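Local atomic coordinates of putative GH105 family protein (Salmonella enterica subsp. enterica serovar Paratyphi A, PDB entry 3QWT), a protein that is of unproven function but, as a putative member of glycoside hydrolase family 105, probably hydrolyses unsaturated uronyl residues from oligosaccharides. Residues A[119-123]-A[180-185]; A[73-77]-A[114-118]. Residues are numbered along the deposited sequence.

Interaction 1. Residues A[119-123]-A[180-185]; sequences AYRYE and KIGKLL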
ATOM      1  N   ALA A 119     -10.113  11.669  27.509  1.00 27.11           N
ATOM      2  CA  ALA A 119      -9.703  10.988  26.290  1.00 31.76           C
ATOM      3  C   ALA A 119      -8.882   9.764  26.650  1.00 30.62           C
ATOM      4  O   ALA A 119      -9.114   8.685  26.120  1.00 31.23           O
ATOM      5  CB  ALA A 119      -8.915  11.927  25.345  1.00 25.62           C
ATOM      6  N   TYR A 120      -7.940   9.929  27.569  1.00 30.29           N
ATOM      7  CA  TYR A 120      -7.110   8.813  27.987  1.00 29.00           C
ATOM      8  C   TYR A 120      -7.934   7.738  28.693  1.00 32.56           C
ATOM      9  O   TYR A 120      -7.682   6.550  28.542  1.00 34.13           O
ATOM     10  CB  TYR A 120      -5.995   9.280  28.912  1.00 24.76           C
ATOM     11  CG  TYR A 120      -4.758   9.773  28.206  1.00 31.93           C
ATOM     12  CD1 TYR A 120      -4.493  11.145  28.089  1.00 29.35           C
ATOM     13  CD2 TYR A 120      -3.850   8.876  27.649  1.00 30.85           C
ATOM     14  CE1 TYR A 120      -3.347  11.602  27.449  1.00 29.61           C
ATOM     15  CE2 TYR A 120      -2.706   9.326  27.004  1.00 32.02           C
ATOM     16  CZ  TYR A 120      -2.459  10.693  26.910  1.00 32.54           C
ATOM     17  OH  TYR A 120      -1.328  11.146  26.273  1.00 34.89           O
ATOM     18  N   ARG A 121      -8.918   8.154  29.474  1.00 30.47           N
ATOM     19  CA  ARG A 121      -9.727   7.176  30.183  1.00 28.91           C
ATOM     20  C   ARG A 121     -10.605   6.413  29.192  1.00 27.58           C
ATOM     21  O   ARG A 121     -10.794   5.208  29.322  1.00 30.88           O
ATOM     22  CB  ARG A 121     -10.545   7.816  31.318  1.00 25.89           C
ATOM     23  CG  ARG A 121      -9.692   8.331  32.498  1.00 26.03           C
ATOM     24  CD  ARG A 121      -8.967   7.198  33.231  1.00 38.82           C
ATOM     25  NE  ARG A 121      -9.885   6.283  33.914  1.00 41.45           N
ATOM     26  CZ  ARG A 121      -9.799   4.956  33.876  1.00 40.36           C
ATOM     27  NH1 ARG A 121      -8.834   4.373  33.182  1.00 34.19           N
ATOM     28  NH2 ARG A 121     -10.692   4.206  34.522  1.00 38.48           N
ATOM     29  N   TYR A 122     -11.128   7.108  28.194  1.00 31.43           N
ATOM     30  CA  TYR A 122     -11.910   6.431  27.166  1.00 34.49           C
ATOM     31  C   TYR A 122     -11.035   5.447  26.403  1.00 34.28           C
ATOM     32  O   TYR A 122     -11.468   4.346  26.074  1.00 33.02           O
ATOM     33  CB  TYR A 122     -12.542   7.426  26.195  1.00 32.36           C
ATOM     34  CG  TYR A 122     -13.272   6.749  25.068  1.00 30.59           C
ATOM     35  CD1 TYR A 122     -14.435   6.020  25.309  1.00 28.17           C
ATOM     36  CD2 TYR A 122     -12.801   6.827  23.769  1.00 28.10           C
ATOM     37  CE1 TYR A 122     -15.099   5.389  24.292  1.00 29.92           C
ATOM     38  CE2 TYR A 122     -13.461   6.198  22.735  1.00 32.43           C
ATOM     39  CZ  TYR A 122     -14.616   5.483  23.000  1.00 33.18           C
ATOM     40  OH  TYR A 122     -15.291   4.853  21.973  1.00 33.90           O
ATOM     41  N   GLU A 123      -9.798   5.849  26.128  1.00 34.02           N
ATOM     42  CA  GLU A 123      -8.853   4.983  25.431  1.00 27.57           C
ATOM     43  C   GLU A 123      -8.679   3.632  26.157  1.00 37.35           C
ATOM     44  O   GLU A 123      -8.714   2.581  25.517  1.00 34.49           O
ATOM     45  CB  GLU A 123      -7.506   5.682  25.292  1.00 28.91           C
ATOM     46  CG  GLU A 123      -6.456   4.866  24.565  1.00 37.20           C
ATOM     47  CD  GLU A 123      -5.202   5.672  24.254  1.00 46.53           C
ATOM     48  OE1 GLU A 123      -4.647   5.519  23.147  1.00 48.36           O
ATOM     49  OE2 GLU A 123      -4.771   6.462  25.118  1.00 47.28           O
ATOM     50  N   LYS A 180      -5.131  15.167  21.237  1.00 20.03           N
ATOM     51  CA  LYS A 180      -5.201  13.815  21.775  1.00 23.17           C
ATOM     52  C   LYS A 180      -6.458  13.129  21.238  1.00 28.79           C
ATOM     53  O   LYS A 180      -6.408  11.987  20.758  1.00 27.54           O
ATOM     54  CB  LYS A 180      -5.153  13.811  23.302  1.00 26.95           C
ATOM     55  CG  LYS A 180      -5.518  12.468  23.941  1.00 28.84           C
ATOM     56  CD  LYS A 180      -4.600  11.341  23.499  1.00 24.51           C
ATOM     57  CE  LYS A 180      -4.839  10.070  24.333  1.00 34.82           C
ATOM     58  NZ  LYS A 180      -4.020   8.869  23.920  1.00 29.97           N
ATOM     59  N   ILE A 181      -7.568  13.855  21.268  1.00 21.15           N
ATOM     60  CA  ILE A 181      -8.835  13.305  20.805  1.00 23.62           C
ATOM     61  C   ILE A 181      -8.763  12.951  19.322  1.00 27.90           C
ATOM     62  O   ILE A 181      -9.307  11.934  18.897  1.00 29.31           O
ATOM     63  CB  ILE A 181     -10.002  14.285  21.068  1.00 23.13           C
ATOM     64  CG1 ILE A 181     -10.149  14.506  22.571  1.00 25.81           C
ATOM     65  CG2 ILE A 181     -11.303  13.732  20.505  1.00 18.69           C
ATOM     66  CD1 ILE A 181     -11.318  15.373  22.944  1.00 36.04           C
ATOM     67  N   GLY A 182      -8.079  13.792  18.548  1.00 27.87           N
ATOM     68  CA  GLY A 182      -7.929  13.583  17.120  1.00 27.95           C
ATOM     69  C   GLY A 182      -7.222  12.267  16.842  1.00 33.64           C
ATOM     70  O   GLY A 182      -7.668  11.457  16.026  1.00 30.13           O
ATOM     71  N   LYS A 183      -6.109  12.050  17.530  1.00 32.41           N
ATOM     72  CA  LYS A 183      -5.430  10.775  17.455  1.00 30.72           C
ATOM     73  C   LYS A 183      -6.362   9.644  17.915  1.00 33.46           C
ATOM     74  O   LYS A 183      -6.563   8.664  17.200  1.00 33.58           O
ATOM     75  CB  LYS A 183      -4.166  10.824  18.296  1.00 28.66           C
ATOM     76  CG  LYS A 183      -3.066  11.688  17.685  1.00 30.97           C
ATOM     77  CD  LYS A 183      -2.627  11.087  16.328  1.00 30.07           C
ATOM     78  CE  LYS A 183      -1.569  11.917  15.624  1.00 28.77           C
ATOM     79  NZ  LYS A 183      -1.020  11.134  14.468  1.00 33.48           N
ATOM     80  N   LEU A 184      -6.963   9.812  19.087  1.00 33.16           N
ATOM     81  CA  LEU A 184      -7.833   8.791  19.675  1.00 33.98           C
ATOM     82  C   LEU A 184      -8.991   8.354  18.772  1.00 35.31           C
ATOM     83  O   LEU A 184      -9.195   7.163  18.548  1.00 32.49           O
ATOM     84  CB  LEU A 184      -8.374   9.267  21.030  1.00 33.62           C
ATOM     85  CG  LEU A 184      -9.341   8.309  21.739  1.00 37.70           C
ATOM     86  CD1 LEU A 184      -8.700   6.951  21.938  1.00 38.28           C
ATOM     87  CD2 LEU A 184      -9.814   8.875  23.087  1.00 34.35           C
ATOM     88  N   LEU A 185      -9.752   9.312  18.255  1.00 33.50           N
ATOM     89  CA  LEU A 185     -10.901   8.983  17.416  1.00 26.22           C
ATOM     90  C   LEU A 185     -10.531   8.838  15.939  1.00 25.68           C
ATOM     91  O   LEU A 185     -11.406   8.804  15.085  1.00 26.51           O
ATOM     92  CB  LEU A 185     -12.005  10.046  17.575  1.00 27.36           C
ATOM     93  CG  LEU A 185     -12.460  10.366  18.998  1.00 27.56           C
ATOM     94  CD1 LEU A 185     -13.563  11.364  18.946  1.00 22.58           C
ATOM     95  CD2 LEU A 185     -12.896   9.114  19.751  1.00 37.51           C
TER
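Ala119 lies at the apolar centre of this helix pair, its small side chain directed at the facing helix. The CB of Ala119 packs 3.7 Å from CG of Lys180, 4.0 Å from CG1 of Ile181 and 3.9 Å from CD2 of Leu184. The CA atoms of Ala119 and Ile181 are 6.0 Å apart, and the axes of the two short segments approach to 10.3 Å, inclined at 20° and running in the same direction. Leu184 fills the gap one turn on: CD2 of Leu184 lies at the edge of the Tyr122 ring, 3.7 Å from CD2 of Tyr122, while CD1 of Leu184 rests 3.8 Å from CB of Glu123. Beyond it Leu185, the first residue to leave helical geometry, reaches back with CD2 to 4.2 Å from CE2 of Tyr122.

Outward from this centre the Lys180 side chain, bent at chi2 and otherwise trans, joins the apolar and charged parts. Its CE sits over one face of the Tyr120 ring in a CH-pi contact, 3.5 Å from the ring centroid. The ammonium NZ of Lys180 makes an off-centre cation-pi contact at 3.9 Å from the same centroid and closes a hydrogen-bonded salt bridge with Glu123, 2.8 Å from NZ to OE2. One lysine thus ties together two residues of segment 119-123 at the polar edge.

The pair joins helices 114-125 and 170-184, near-parallel neighbours in the alpha/alpha toroid. Helix 131-143 packs against both through Leu134, which touches Tyr122 and Ile181, whereas Tyr120 leans on Tyr74 and Tyr77 of helix 67-83.

Interaction 2. Residues A[73-77]-A[114-118]; sequences LYGMY and PFLTL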
ATOM      1  N   LEU A  73      -6.475  16.838  36.895  1.00 34.28           N
ATOM      2  CA  LEU A  73      -6.736  15.478  36.430  1.00 39.69           C
ATOM      3  C   LEU A  73      -5.556  14.922  35.612  1.00 36.28           C
ATOM      4  O   LEU A  73      -5.261  13.730  35.657  1.00 34.62           O
ATOM      5  CB  LEU A  73      -8.042  15.414  35.615  1.00 37.25           C
ATOM      6  CG  LEU A  73      -9.353  15.769  36.355  1.00 38.75           C
ATOM      7  CD1 LEU A  73     -10.413  16.299  35.385  1.00 32.66           C
ATOM      8  CD2 LEU A  73      -9.909  14.582  37.160  1.00 30.32           C
ATOM      9  N   TYR A  74      -4.887  15.782  34.858  1.00 30.58           N
ATOM     10  CA  TYR A  74      -3.816  15.314  33.977  1.00 35.39           C
ATOM     11  C   TYR A  74      -2.607  14.865  34.802  1.00 36.27           C
ATOM     12  O   TYR A  74      -2.027  13.802  34.565  1.00 33.06           O
ATOM     13  CB  TYR A  74      -3.441  16.420  32.999  1.00 36.56           C
ATOM     14  CG  TYR A  74      -2.561  16.007  31.856  1.00 38.56           C
ATOM     15  CD1 TYR A  74      -2.845  14.875  31.110  1.00 38.44           C
ATOM     16  CD2 TYR A  74      -1.462  16.778  31.495  1.00 41.28           C
ATOM     17  CE1 TYR A  74      -2.046  14.506  30.047  1.00 41.97           C
ATOM     18  CE2 TYR A  74      -0.661  16.424  30.438  1.00 45.64           C
ATOM     19  CZ  TYR A  74      -0.958  15.282  29.710  1.00 46.73           C
ATOM     20  OH  TYR A  74      -0.162  14.921  28.648  1.00 41.36           O
ATOM     21  N   GLY A  75      -2.244  15.671  35.795  1.00 40.37           N
ATOM     22  CA  GLY A  75      -1.169  15.308  36.699  1.00 36.45           C
ATOM     23  C   GLY A  75      -1.451  13.975  37.372  1.00 35.34           C
ATOM     24  O   GLY A  75      -0.595  13.097  37.413  1.00 34.21           O
HETATM   25  N   MSE A  76      -2.660  13.822  37.900  1.00 43.29           N
HETATM   26  CA  MSE A  76      -3.095  12.544  38.457  1.00 43.02           C
HETATM   27  C   MSE A  76      -2.993  11.428  37.425  1.00 41.94           C
HETATM   28  O   MSE A  76      -2.497  10.333  37.727  1.00 38.51           O
HETATM   29  CB  MSE A  76      -4.539  12.637  38.950  1.00 41.11           C
HETATM   30  CG  MSE A  76      -4.715  13.476  40.200  1.00 49.56           C
HETATM   31 SE   MSE A  76      -6.584  13.459  40.814  0.84 65.49          SE
HETATM   32  CE  MSE A  76      -6.417  14.756  42.261  1.00 68.61           C
ATOM     33  N   TYR A  77      -3.469  11.696  36.209  1.00 39.54           N
ATOM     34  CA  TYR A  77      -3.479  10.653  35.190  1.00 39.33           C
ATOM     35  C   TYR A  77      -2.061  10.153  34.979  1.00 36.60           C
ATOM     36  O   TYR A  77      -1.816   8.952  34.963  1.00 37.00           O
ATOM     37  CB  TYR A  77      -4.085  11.109  33.856  1.00 37.46           C
ATOM     38  CG  TYR A  77      -4.048   9.973  32.867  1.00 36.49           C
ATOM     39  CD1 TYR A  77      -4.916   8.899  33.004  1.00 37.99           C
ATOM     40  CD2 TYR A  77      -3.098   9.930  31.849  1.00 34.48           C
ATOM     41  CE1 TYR A  77      -4.866   7.820  32.135  1.00 42.86           C
ATOM     42  CE2 TYR A  77      -3.039   8.843  30.971  1.00 35.40           C
ATOM     43  CZ  TYR A  77      -3.931   7.796  31.127  1.00 41.09           C
ATOM     44  OH  TYR A  77      -3.900   6.715  30.280  1.00 47.08           O
ATOM     45  N   PRO A 114     -10.298  19.407  30.955  1.00 22.53           N
ATOM     46  CA  PRO A 114     -10.502  18.045  31.468  1.00 26.69           C
ATOM     47  C   PRO A 114     -10.683  16.961  30.385  1.00 28.13           C
ATOM     48  O   PRO A 114     -10.541  15.777  30.677  1.00 24.17           O
ATOM     49  CB  PRO A 114     -11.770  18.178  32.323  1.00 27.88           C
ATOM     50  CG  PRO A 114     -11.721  19.623  32.804  1.00 27.32           C
ATOM     51  CD  PRO A 114     -11.160  20.399  31.634  1.00 23.98           C
ATOM     52  N   PHE A 115     -10.984  17.338  29.156  1.00 27.92           N
ATOM     53  CA  PHE A 115     -11.257  16.299  28.162  1.00 33.42           C
ATOM     54  C   PHE A 115     -10.010  15.579  27.661  1.00 34.32           C
ATOM     55  O   PHE A 115     -10.089  14.451  27.157  1.00 28.94           O
ATOM     56  CB  PHE A 115     -12.177  16.810  27.063  1.00 37.74           C
ATOM     57  CG  PHE A 115     -13.541  17.149  27.576  1.00 40.79           C
ATOM     58  CD1 PHE A 115     -14.442  16.139  27.877  1.00 43.01           C
ATOM     59  CD2 PHE A 115     -13.891  18.467  27.842  1.00 40.46           C
ATOM     60  CE1 PHE A 115     -15.689  16.442  28.387  1.00 47.93           C
ATOM     61  CE2 PHE A 115     -15.138  18.778  28.349  1.00 45.78           C
ATOM     62  CZ  PHE A 115     -16.041  17.766  28.622  1.00 46.94           C
ATOM     63  N   LEU A 116      -8.859  16.220  27.862  1.00 32.85           N
ATOM     64  CA  LEU A 116      -7.579  15.562  27.707  1.00 30.82           C
ATOM     65  C   LEU A 116      -7.534  14.267  28.534  1.00 30.99           C
ATOM     66  O   LEU A 116      -7.210  13.200  28.018  1.00 29.88           O
ATOM     67  CB  LEU A 116      -6.443  16.512  28.112  1.00 27.31           C
ATOM     68  CG  LEU A 116      -5.036  15.908  28.143  1.00 30.89           C
ATOM     69  CD1 LEU A 116      -4.711  15.177  26.856  1.00 28.54           C
ATOM     70  CD2 LEU A 116      -3.990  16.998  28.400  1.00 34.15           C
ATOM     71  N   THR A 117      -7.870  14.357  29.817  1.00 25.73           N
ATOM     72  CA  THR A 117      -7.797  13.178  30.682  1.00 25.21           C
ATOM     73  C   THR A 117      -8.900  12.172  30.366  1.00 33.26           C
ATOM     74  O   THR A 117      -8.684  10.954  30.397  1.00 32.07           O
ATOM     75  CB  THR A 117      -7.823  13.579  32.155  1.00 27.03           C
ATOM     76  OG1 THR A 117      -6.700  14.427  32.423  1.00 33.58           O
ATOM     77  CG2 THR A 117      -7.760  12.359  33.064  1.00 29.65           C
ATOM     78  N   LEU A 118     -10.080  12.686  30.045  1.00 26.87           N
ATOM     79  CA  LEU A 118     -11.184  11.827  29.675  1.00 34.20           C
ATOM     80  C   LEU A 118     -10.817  11.018  28.430  1.00 36.27           C
ATOM     81  O   LEU A 118     -11.161   9.827  28.313  1.00 29.43           O
ATOM     82  CB  LEU A 118     -12.440  12.650  29.407  1.00 22.88           C
ATOM     83  CG  LEU A 118     -13.687  11.776  29.288  1.00 24.83           C
ATOM     84  CD1 LEU A 118     -14.014  11.027  30.602  1.00 26.97           C
ATOM     85  CD2 LEU A 118     -14.874  12.596  28.787  1.00 18.35           C
TER
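Van der Waals packing around Thr117 dominates this buried contact. Thr117 points at the facing helix, where the CA atoms of Tyr74 and Thr117 approach to 5.6 Å. OG1 of Thr117 lies 3.6 Å from CB of Leu73, and CG2 of Thr117 is 4.0 Å from CB of Tyr77. Apolar contact continues at Leu73, whose CD1 meets CB of Pro114 at 3.8 Å. The aromatic component is a CH-pi contact: CD2 of Leu116 sits over the face of the Tyr74 ring, 3.5 Å from its centroid. Polar groups add little between the segments; OG1 of Thr117 is 3.3 Å from N of Tyr74, but the angle is too poor for a hydrogen bond. The Tyr74 hydroxyl is hydrogen-bonded to Asp243, outside both segments. With short-segment axes 9.1 Å apart and 29° from parallel, helices 67-83 and 114-125 flank one another as roughly parallel helices, with helix 86-102 between them in sequence, a layout characteristic of the alpha/alpha toroid of six-hairpin glycosidases.

In the fold
Helix 114-125 carries one segment of each contact: its first turn meets helix 67-83 in interaction 2, and the residues that follow directly meet helix 170-184 in interaction 1. The contacts come in series along the chain, interaction 2 closing before interaction 1 opens, and their centres are 11 Å apart on the same side of the chain's centre. They also touch, CB of Tyr120 lying 3.4 Å from CZ of Tyr77 and CB of Lys180 3.8 Å from CD1 of Leu116. Three roughly parallel helices are thereby joined side by side within the Glycosyl Hydrolase Family 88 region, forming a continuous part of the toroid, with interaction 2 deeper and interaction 1 farther out.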